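Local coordinates for AlkD2 (Streptococcus mutans, PDB 6M9M), which is of unknown function but binds inosine-5'-monophosphate and belongs to the HEAT-like repeat family of DNA glycosylases, at residues N119-R124 and S158-K163. Sequence-based numbering, arbitrary orientation.
Sequences NLHTRR and SEYVRK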
loop_
_atom_site.group_PDB
_atom_site.type_symbol
_atom_site.label_atom_id
_atom_site.label_comp_id
_atom_site.label_asym_id
_atom_site.label_seq_id
_atom_site.Cartn_x
_atom_site.Cartn_y
_atom_site.Cartn_z
ATOM N N ASN A 119 -5.242 -11.438 5.027
ATOM C CA ASN A 119 -5.991 -10.230 5.350
ATOM C C ASN A 119 -6.178 -9.428 4.068
ATOM O O ASN A 119 -5.201 -9.053 3.417
ATOM C CB ASN A 119 -5.269 -9.421 6.430
ATOM C CG ASN A 119 -6.092 -8.253 6.966
ATOM O OD1 ASN A 119 -6.913 -7.647 6.275
ATOM N ND2 ASN A 119 -5.846 -7.920 8.216
ATOM N N LEU A 120 -7.432 -9.187 3.704
ATOM C CA LEU A 120 -7.724 -8.415 2.512
ATOM C C LEU A 120 -7.052 -7.045 2.536
ATOM O O LEU A 120 -6.722 -6.507 1.478
ATOM C CB LEU A 120 -9.240 -8.294 2.336
ATOM C CG LEU A 120 -10.007 -7.433 3.359
ATOM C CD1 LEU A 120 -10.061 -5.962 2.946
ATOM C CD2 LEU A 120 -11.403 -7.962 3.580
ATOM N N HIS A 121 -6.831 -6.471 3.724
ATOM C CA HIS A 121 -6.176 -5.170 3.789
ATOM C C HIS A 121 -4.699 -5.263 3.440
ATOM O O HIS A 121 -4.133 -4.308 2.902
ATOM C CB HIS A 121 -6.356 -4.551 5.170
ATOM C CG HIS A 121 -7.778 -4.240 5.507
ATOM N ND1 HIS A 121 -8.560 -5.086 6.257
ATOM C CD2 HIS A 121 -8.573 -3.198 5.159
ATOM C CE1 HIS A 121 -9.770 -4.571 6.374
ATOM N NE2 HIS A 121 -9.806 -3.427 5.716
ATOM N N THR A 122 -4.065 -6.392 3.746
ATOM C CA THR A 122 -2.680 -6.598 3.328
ATOM C C THR A 122 -2.594 -6.690 1.811
ATOM O O THR A 122 -1.735 -6.063 1.186
ATOM C CB THR A 122 -2.146 -7.882 3.971
ATOM O OG1 THR A 122 -2.315 -7.826 5.399
ATOM C CG2 THR A 122 -0.673 -8.109 3.632
ATOM N N ARG A 123 -3.498 -7.458 1.200
ATOM C CA ARG A 123 -3.491 -7.603 -0.252
ATOM C C ARG A 123 -3.753 -6.265 -0.929
ATOM O O ARG A 123 -3.066 -5.907 -1.896
ATOM C CB ARG A 123 -4.553 -8.626 -0.671
ATOM C CG ARG A 123 -4.348 -10.008 -0.061
ATOM C CD ARG A 123 -5.138 -11.101 -0.745
ATOM N NE ARG A 123 -6.585 -10.939 -0.724
ATOM C CZ ARG A 123 -7.371 -11.258 0.296
ATOM N NH1 ARG A 123 -6.847 -11.700 1.439
ATOM N NH2 ARG A 123 -8.672 -11.112 0.177
ATOM N N ARG A 124 -4.721 -5.496 -0.412
ATOM C CA ARG A 124 -5.047 -4.207 -1.017
ATOM C C ARG A 124 -3.916 -3.206 -0.822
ATOM O O ARG A 124 -3.659 -2.387 -1.704
ATOM C CB ARG A 124 -6.363 -3.669 -0.438
ATOM C CG ARG A 124 -6.971 -2.480 -1.190
ATOM C CD ARG A 124 -6.491 -1.143 -0.639
ATOM N NE ARG A 124 -7.253 -0.046 -1.226
ATOM C CZ ARG A 124 -7.043 1.242 -0.969
ATOM N NH1 ARG A 124 -6.074 1.596 -0.143
ATOM N NH2 ARG A 124 -7.788 2.169 -1.553
ATOM N N SER A 158 -12.645 -10.061 -1.895
ATOM C CA SER A 158 -12.926 -8.752 -1.319
ATOM C C SER A 158 -13.176 -7.714 -2.404
ATOM O O SER A 158 -12.339 -7.514 -3.282
ATOM C CB SER A 158 -11.725 -8.307 -0.479
ATOM O OG SER A 158 -11.751 -6.918 -0.234
ATOM N N GLU A 159 -14.310 -7.015 -2.314
ATOM C CA GLU A 159 -14.594 -5.945 -3.269
ATOM C C GLU A 159 -13.570 -4.817 -3.169
ATOM O O GLU A 159 -13.190 -4.213 -4.179
ATOM C CB GLU A 159 -16.010 -5.399 -3.090
ATOM C CG GLU A 159 -16.370 -4.396 -4.179
ATOM C CD GLU A 159 -17.825 -4.003 -4.161
ATOM O OE1 GLU A 159 -18.430 -4.001 -3.071
ATOM O OE2 GLU A 159 -18.366 -3.705 -5.245
ATOM N N TYR A 160 -13.126 -4.510 -1.953
ATOM C CA TYR A 160 -12.104 -3.495 -1.732
ATOM C C TYR A 160 -10.842 -3.835 -2.502
ATOM O O TYR A 160 -10.258 -2.982 -3.173
ATOM C CB TYR A 160 -11.852 -3.442 -0.222
ATOM C CG TYR A 160 -10.870 -2.413 0.328
ATOM C CD1 TYR A 160 -11.115 -1.053 0.215
ATOM C CD2 TYR A 160 -9.771 -2.814 1.079
ATOM C CE1 TYR A 160 -10.249 -0.113 0.787
ATOM C CE2 TYR A 160 -8.920 -1.899 1.652
ATOM C CZ TYR A 160 -9.154 -0.551 1.506
ATOM O OH TYR A 160 -8.283 0.341 2.119
ATOM N N VAL A 161 -10.405 -5.088 -2.414
ATOM C CA VAL A 161 -9.263 -5.538 -3.198
ATOM C C VAL A 161 -9.560 -5.420 -4.690
ATOM O O VAL A 161 -8.743 -4.907 -5.462
ATOM C CB VAL A 161 -8.860 -6.970 -2.807
ATOM C CG1 VAL A 161 -7.740 -7.467 -3.725
ATOM C CG2 VAL A 161 -8.390 -7.026 -1.350
ATOM N N ARG A 162 -10.718 -5.928 -5.127
ATOM C CA ARG A 162 -11.005 -5.982 -6.560
ATOM C C ARG A 162 -11.020 -4.600 -7.202
ATOM O O ARG A 162 -10.610 -4.448 -8.354
ATOM C CB ARG A 162 -12.322 -6.701 -6.840
ATOM C CG ARG A 162 -12.316 -8.177 -6.508
ATOM C CD ARG A 162 -13.511 -8.905 -7.092
ATOM N NE ARG A 162 -14.801 -8.369 -6.668
ATOM C CZ ARG A 162 -15.452 -8.706 -5.556
ATOM N NH1 ARG A 162 -14.938 -9.576 -4.704
ATOM N NH2 ARG A 162 -16.641 -8.170 -5.294
ATOM N N LYS A 163 -11.504 -3.579 -6.485
ATOM C CA LYS A 163 -11.488 -2.234 -7.051
ATOM C C LYS A 163 -10.061 -1.765 -7.283
ATOM O O LYS A 163 -9.756 -1.162 -8.316
ATOM C CB LYS A 163 -12.241 -1.275 -6.139
ATOM C CG LYS A 163 -13.744 -1.518 -6.159
ATOM C CD LYS A 163 -14.492 -0.552 -5.271
ATOM C CE LYS A 163 -15.991 -0.665 -5.488
ATOM N NZ LYS A 163 -16.753 0.255 -4.607
HETATM O O HOH W 1 -9.599 -0.337 -2.962
#
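Arg124 lies across one face of the Tyr160 ring, the guanidinium nearly parallel to it (planes 7° apart). CG is anti to the backbone N, and the bend at chi2 (-91°) carries the chain across the ring toward the hydroxyl. Arg124 CB touches the near rim, 3.7 Å from Tyr160 CE2. Arg124 CG sits over the face in a CH-pi contact, 3.8 Å from the Tyr160 ring centroid, and CD continues across CE2 and CZ. Arg124 NE lies 3.4 Å from Tyr160 CZ and gives its N-H to a water (2.9 Å) that in turn donates to Tyr160 O, bridging the two helices. At the tip the guanidinium carbon rests above the phenol oxygen, while NH2 forms a salt bridge with Glu89. Arginine suits the place because its methylenes and flat cation can both lie on an aromatic ring while its N-H groups reach polar partners. Leu120 CD1 packs 3.7 Å from Tyr160 CD2 and lies over the centre of the His121 ring. That imidazole is steadied by OD1 of the N-cap residue Asn119, which accepts from both His121 N and ND1. Compact, branched Val161 fits between the helices, its CG2 3.3 Å from Leu120 O; its N bonds to OG of Ser158, N-cap of helix 159-175. Arg123 reaches across to Asp156, just before that helix, in a salt bridge. Segments 120-124 and 159-163 run side by side, parallel within 6° (axes 9.0 Å apart at closest approach), as in stacked HEAT-like repeats, with Gln88 of helix 85-102 against His121 and Tyr160, and bound IMP about 6 Å from the Tyr160 side chain.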